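Local coordinates for calreticulin, putative (Trypanosoma cruzi, PDB 5HCF), which probably acts as a lectin chaperone that recognises both carbohydrate and peptide parts of its client proteins through a globular domain of legume lectin fold, at residues 120-125 and 148-153; 131-136 and 166-171. All coordinates share one frame; numbering follows the deposited sequence.

Contact 1: 120-125 and 148-153; sequences VHIILH and YTLHIA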
loop_
_atom_site.group_PDB
_atom_site.type_symbol
_atom_site.label_atom_id
_atom_site.label_comp_id
_atom_site.label_asym_id
_atom_site.label_seq_id
_atom_site.Cartn_x
_atom_site.Cartn_y
_atom_site.Cartn_z
ATOM N N VAL A 120 7.782 -5.177 -3.664
ATOM C CA VAL A 120 6.791 -4.173 -3.304
ATOM C C VAL A 120 5.859 -3.954 -4.485
ATOM O O VAL A 120 6.298 -3.571 -5.564
ATOM C CB VAL A 120 7.450 -2.839 -2.893
ATOM C CG1 VAL A 120 6.391 -1.814 -2.513
ATOM C CG2 VAL A 120 8.444 -3.062 -1.750
ATOM N N HIS A 121 4.570 -4.190 -4.278
ATOM C CA HIS A 121 3.598 -4.016 -5.348
ATOM C C HIS A 121 3.285 -2.555 -5.560
ATOM O O HIS A 121 2.972 -1.835 -4.611
ATOM C CB HIS A 121 2.292 -4.747 -5.038
ATOM C CG HIS A 121 2.376 -6.234 -5.170
ATOM N ND1 HIS A 121 2.676 -6.858 -6.359
ATOM C CD2 HIS A 121 2.177 -7.220 -4.262
ATOM C CE1 HIS A 121 2.671 -8.169 -6.178
ATOM N NE2 HIS A 121 2.370 -8.412 -4.916
ATOM N N ILE A 122 3.374 -2.119 -6.810
ATOM C CA ILE A 122 2.776 -0.855 -7.203
ATOM C C ILE A 122 1.994 -1.111 -8.481
ATOM O O ILE A 122 2.527 -0.968 -9.582
ATOM C CB ILE A 122 3.810 0.250 -7.427
ATOM C CG1 ILE A 122 4.704 0.403 -6.197
ATOM C CG2 ILE A 122 3.102 1.562 -7.740
ATOM C CD1 ILE A 122 5.729 1.495 -6.330
ATOM N N ILE A 123 0.732 -1.497 -8.322
ATOM C CA ILE A 123 -0.088 -1.918 -9.452
ATOM C C ILE A 123 -1.169 -0.886 -9.747
ATOM O O ILE A 123 -1.996 -0.566 -8.888
ATOM C CB ILE A 123 -0.743 -3.290 -9.193
ATOM C CG1 ILE A 123 0.324 -4.339 -8.870
ATOM C CG2 ILE A 123 -1.571 -3.727 -10.390
ATOM C CD1 ILE A 123 -0.221 -5.739 -8.702
ATOM N N LEU A 124 -1.153 -0.363 -10.966
ATOM C CA LEU A 124 -2.105 0.659 -11.366
ATOM C C LEU A 124 -3.107 0.098 -12.358
ATOM O O LEU A 124 -2.729 -0.533 -13.346
ATOM C CB LEU A 124 -1.382 1.857 -11.981
ATOM C CG LEU A 124 -0.592 2.767 -11.042
ATOM C CD1 LEU A 124 0.358 3.650 -11.843
ATOM C CD2 LEU A 124 -1.543 3.613 -10.200
ATOM N N HIS A 125 -4.388 0.317 -12.094
ATOM C CA HIS A 125 -5.399 -0.050 -13.062
ATOM C C HIS A 125 -5.500 1.073 -14.078
ATOM O O HIS A 125 -5.855 2.199 -13.739
ATOM C CB HIS A 125 -6.756 -0.303 -12.415
ATOM C CG HIS A 125 -7.798 -0.730 -13.397
ATOM N ND1 HIS A 125 -8.077 -2.056 -13.660
ATOM C CD2 HIS A 125 -8.601 -0.011 -14.218
ATOM C CE1 HIS A 125 -9.015 -2.134 -14.582
ATOM N NE2 HIS A 125 -9.355 -0.905 -14.938
ATOM N N TYR A 148 5.538 2.380 3.778
ATOM C CA TYR A 148 5.535 2.438 2.322
ATOM C C TYR A 148 4.748 3.651 1.855
ATOM O O TYR A 148 3.556 3.776 2.128
ATOM C CB TYR A 148 4.964 1.147 1.737
ATOM C CG TYR A 148 5.679 -0.083 2.250
ATOM C CD1 TYR A 148 5.335 -0.651 3.472
ATOM C CD2 TYR A 148 6.713 -0.667 1.524
ATOM C CE1 TYR A 148 5.989 -1.768 3.949
ATOM C CE2 TYR A 148 7.371 -1.783 1.993
ATOM C CZ TYR A 148 7.008 -2.328 3.207
ATOM O OH TYR A 148 7.660 -3.442 3.682
ATOM N N THR A 149 5.433 4.547 1.155
ATOM C CA THR A 149 4.845 5.812 0.737
ATOM C C THR A 149 4.980 5.999 -0.766
ATOM O O THR A 149 6.043 5.759 -1.335
ATOM C CB THR A 149 5.510 7.009 1.454
ATOM O OG1 THR A 149 5.475 6.808 2.873
ATOM C CG2 THR A 149 4.790 8.297 1.113
ATOM N N LEU A 150 3.895 6.424 -1.405
ATOM C CA LEU A 150 3.882 6.623 -2.849
ATOM C C LEU A 150 3.421 8.025 -3.208
ATOM O O LEU A 150 2.365 8.479 -2.762
ATOM C CB LEU A 150 2.973 5.602 -3.536
ATOM C CG LEU A 150 2.908 5.737 -5.060
ATOM C CD1 LEU A 150 4.301 5.618 -5.655
ATOM C CD2 LEU A 150 1.971 4.721 -5.674
ATOM N N HIS A 151 4.223 8.707 -4.014
ATOM C CA HIS A 151 3.846 10.000 -4.556
ATOM C C HIS A 151 3.567 9.874 -6.043
ATOM O O HIS A 151 4.468 9.554 -6.822
ATOM C CB HIS A 151 4.941 11.037 -4.312
ATOM C CG HIS A 151 4.622 12.393 -4.862
ATOM N ND1 HIS A 151 5.599 13.328 -5.158
ATOM C CD2 HIS A 151 3.443 12.975 -5.183
ATOM C CE1 HIS A 151 5.033 14.420 -5.627
ATOM N NE2 HIS A 151 3.723 14.236 -5.652
ATOM N N ILE A 152 2.309 10.093 -6.421
ATOM C CA ILE A 152 1.926 10.219 -7.825
ATOM C C ILE A 152 1.719 11.692 -8.153
ATOM O O ILE A 152 0.749 12.304 -7.700
ATOM C CB ILE A 152 0.642 9.436 -8.150
ATOM C CG1 ILE A 152 0.781 7.983 -7.705
ATOM C CG2 ILE A 152 0.332 9.502 -9.638
ATOM C CD1 ILE A 152 1.694 7.176 -8.584
ATOM N N ALA A 153 2.631 12.257 -8.939
ATOM C CA ALA A 153 2.614 13.685 -9.249
ATOM C C ALA A 153 1.826 13.982 -10.530
ATOM O O ALA A 153 1.608 13.096 -11.361
ATOM C CB ALA A 153 4.034 14.210 -9.364
#
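V120 meets Y148, and I122 meets L150, in a small apolar interface between two strands of different sheets. Methyl CG2 of V120 lies 4.1 Å from CE2 of Y148. It approaches the phenol ring obliquely, on the half that leads to the hydroxyl. Two residues along, CG2 of I122 comes within 3.9 Å of CD2 of L150. This is a branch-to-branch methyl contact. L150 reaches it because its CG lies anti to the backbone N (chi1 -180°), with CD2 on the side of I122. No hydrogen bond crosses the contact. The CA atoms of the nearest pair, I122 and L150, are 8.7 Å apart, as expected for sheets packed face to face.

Other side chains complete the core. F160 touches both V120 and Y148. The Y148 ring also packs against F109, P111, F139 and L162, while I122 touches W133. Further along the same strand, L124 packs on L107 of the adjacent strand 107-114. The alternate residues turn away from the interface. H121 donates from NE2 to OD2 of D112 and meets Y87 edge to face. On the other strand, T149 OG1 is hydrogen-bonded to S72 OG, and H151 NE2 to S68 OG. The carbonyl O of I122 accepts from W176 NE1.

This is the sandwich core of the legume lectin fold. Strand 117-126 lies between 107-114 and 129-132 in the seven-stranded sheet. H121 is on the other face of that sheet. Strand 145-152 belongs to the eight-stranded sheet, between strands 69-76 and 157-162.

Contact 2: 131-136 and 166-171; sequences REWSKR and SKAKGQ
W133 has its CG anti to the backbone N (chi1 -170°), which carries the indole towards strand 165-171. K135 has CG anti to its carbonyl carbon (chi1 -62°), and the rest of its chain runs out extended. The benzene edge of W133 meets the methyl of A168, with CZ2 of W133 3.5 Å and CH2 of W133 3.6 Å from CB of A168. The methyl lies near the ring plane, so this is an edge contact. One indole face takes the carbonyl O of K135, about 3.4 Å above the plane and offset towards the rim. K135 NZ ends 4.0 Å from K169 O, with no hydrogen bond between them.

A168 sits in a classic beta bulge of strand 165-171, which pairs with 157-162 in the eight-stranded sheet of the lectin sandwich: K167 and A168 both face F160. W133 follows on from strand 129-132 of the other sheet and lies in a loop. Its rotation is fixed from several sides. NE1 is hydrogen-bonded to Y158 OH, W176 stacks on the ring, and Y158 meets it with the planes nearly perpendicular. The backbone O of W133 accepts from R119 NH2.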
loop_
_atom_site.group_PDB
_atom_site.type_symbol
_atom_site.label_atom_id
_atom_site.label_comp_id
_atom_site.label_asym_id
_atom_site.label_seq_id
_atom_site.Cartn_x
_atom_site.Cartn_y
_atom_site.Cartn_z
ATOM N N ARG A 131 -1.827 -2.956 -14.221
ATOM C CA ARG A 131 -0.471 -2.848 -14.759
ATOM C C ARG A 131 0.539 -2.996 -13.639
ATOM O O ARG A 131 0.598 -2.161 -12.738
ATOM C CB ARG A 131 -0.264 -1.507 -15.471
ATOM C CG ARG A 131 -1.378 -1.123 -16.427
ATOM C CD ARG A 131 -1.422 -2.026 -17.645
ATOM N NE ARG A 131 -2.641 -1.804 -18.419
ATOM C CZ ARG A 131 -2.682 -1.719 -19.745
ATOM N NH1 ARG A 131 -1.567 -1.825 -20.456
ATOM N NH2 ARG A 131 -3.839 -1.518 -20.363
ATOM N N GLU A 132 1.319 -4.069 -13.683
ATOM C CA GLU A 132 2.343 -4.295 -12.669
ATOM C C GLU A 132 3.573 -3.410 -12.890
ATOM O O GLU A 132 4.067 -3.271 -14.009
ATOM C CB GLU A 132 2.751 -5.771 -12.641
ATOM C CG GLU A 132 1.636 -6.710 -12.196
ATOM C CD GLU A 132 2.103 -8.145 -12.056
ATOM O OE1 GLU A 132 1.669 -8.821 -11.097
ATOM O OE2 GLU A 132 2.898 -8.601 -12.906
ATOM N N TRP A 133 4.052 -2.817 -11.804
ATOM C CA TRP A 133 5.264 -2.010 -11.799
ATOM C C TRP A 133 6.456 -2.792 -12.362
ATOM O O TRP A 133 6.737 -3.909 -11.924
ATOM C CB TRP A 133 5.551 -1.546 -10.370
ATOM C CG TRP A 133 6.626 -0.517 -10.210
ATOM C CD1 TRP A 133 7.042 0.395 -11.135
ATOM C CD2 TRP A 133 7.404 -0.276 -9.030
ATOM N NE1 TRP A 133 8.038 1.183 -10.607
ATOM C CE2 TRP A 133 8.276 0.793 -9.316
ATOM C CE3 TRP A 133 7.448 -0.865 -7.760
ATOM C CZ2 TRP A 133 9.182 1.287 -8.379
ATOM C CZ3 TRP A 133 8.349 -0.374 -6.832
ATOM C CH2 TRP A 133 9.204 0.692 -7.147
ATOM N N SER A 134 7.147 -2.208 -13.337
ATOM C CA SER A 134 8.261 -2.890 -13.988
ATOM C C SER A 134 9.464 -3.093 -13.061
ATOM O O SER A 134 10.244 -4.016 -13.263
ATOM C CB SER A 134 8.707 -2.125 -15.237
ATOM O OG SER A 134 9.271 -0.872 -14.897
ATOM N N LYS A 135 9.624 -2.232 -12.060
ATOM C CA LYS A 135 10.762 -2.337 -11.150
ATOM C C LYS A 135 10.455 -3.266 -9.983
ATOM O O LYS A 135 9.339 -3.267 -9.460
ATOM C CB LYS A 135 11.167 -0.955 -10.628
ATOM C CG LYS A 135 11.622 -0.005 -11.723
ATOM C CD LYS A 135 12.443 1.147 -11.177
ATOM C CE LYS A 135 13.163 1.865 -12.308
ATOM N NZ LYS A 135 13.783 3.144 -11.871
ATOM N N ARG A 136 11.449 -4.046 -9.564
ATOM C CA ARG A 136 11.226 -5.007 -8.495
ATOM C C ARG A 136 12.110 -4.665 -7.294
ATOM O O ARG A 136 13.296 -5.001 -7.272
ATOM C CB ARG A 136 11.507 -6.432 -8.983
ATOM C CG ARG A 136 10.761 -6.788 -10.263
ATOM C CD ARG A 136 10.808 -8.271 -10.611
ATOM N NE ARG A 136 9.728 -9.029 -9.982
ATOM C CZ ARG A 136 9.754 -9.546 -8.758
ATOM N NH1 ARG A 136 10.815 -9.382 -7.979
ATOM N NH2 ARG A 136 8.702 -10.218 -8.308
ATOM N N SER A 166 13.795 7.713 0.025
ATOM C CA SER A 166 13.518 7.464 -1.384
ATOM C C SER A 166 14.190 6.181 -1.880
ATOM O O SER A 166 15.407 6.016 -1.750
ATOM C CB SER A 166 13.976 8.658 -2.227
ATOM O OG SER A 166 13.586 8.513 -3.579
ATOM N N LYS A 167 13.389 5.280 -2.448
ATOM C CA LYS A 167 13.893 4.019 -2.987
ATOM C C LYS A 167 13.752 3.916 -4.507
ATOM O O LYS A 167 14.583 3.290 -5.170
ATOM C CB LYS A 167 13.179 2.836 -2.327
ATOM C CG LYS A 167 13.956 2.201 -1.182
ATOM C CD LYS A 167 14.716 0.982 -1.667
ATOM C CE LYS A 167 15.646 0.438 -0.600
ATOM N NZ LYS A 167 16.306 -0.820 -1.048
ATOM N N ALA A 168 12.706 4.526 -5.059
ATOM C CA ALA A 168 12.504 4.505 -6.504
ATOM C C ALA A 168 11.874 5.801 -6.994
ATOM O O ALA A 168 11.044 6.404 -6.314
ATOM C CB ALA A 168 11.649 3.316 -6.905
ATOM N N LYS A 169 12.257 6.203 -8.200
ATOM C CA LYS A 169 11.891 7.508 -8.731
ATOM C C LYS A 169 11.935 7.437 -10.248
ATOM O O LYS A 169 12.890 6.909 -10.812
ATOM C CB LYS A 169 12.851 8.576 -8.193
ATOM C CG LYS A 169 12.454 10.022 -8.432
ATOM C CD LYS A 169 13.364 10.936 -7.608
ATOM C CE LYS A 169 12.744 12.303 -7.341
ATOM N NZ LYS A 169 12.479 13.076 -8.583
ATOM N N GLY A 170 10.900 7.948 -10.910
ATOM C CA GLY A 170 10.866 7.929 -12.362
ATOM C C GLY A 170 9.569 8.386 -12.999
ATOM O O GLY A 170 8.810 9.154 -12.412
ATOM N N GLN A 171 9.315 7.905 -14.212
ATOM C CA GLN A 171 8.149 8.330 -14.977
ATOM C C GLN A 171 7.161 7.178 -15.126
ATOM O O GLN A 171 7.564 6.052 -15.426
ATOM C CB GLN A 171 8.574 8.832 -16.362
ATOM C CG GLN A 171 9.702 9.865 -16.373
ATOM C CD GLN A 171 9.520 10.987 -15.369
ATOM O OE1 GLN A 171 8.479 11.641 -15.331
ATOM N NE2 GLN A 171 10.547 11.228 -14.561
#

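Contacts 1 and 2 are neighbours in one sandwich, with centres about 8 Å apart. Both join the seven-stranded sheet side to the eight-stranded sheet. Strands 117-126 and 129-132 are adjacent, and L124 O lies 2.7 Å from R131 N, a probable hydrogen bond. W133 also links them. Its CB is 3.2 Å from I122 O, and its CE3 is 3.7 Å from V120 O. The indole of contact 2 therefore borders the strand that supplies contact 1. On the opposite sheet, F160 of strand 157-162 takes part in the surroundings of both. The segments alternate along the chain.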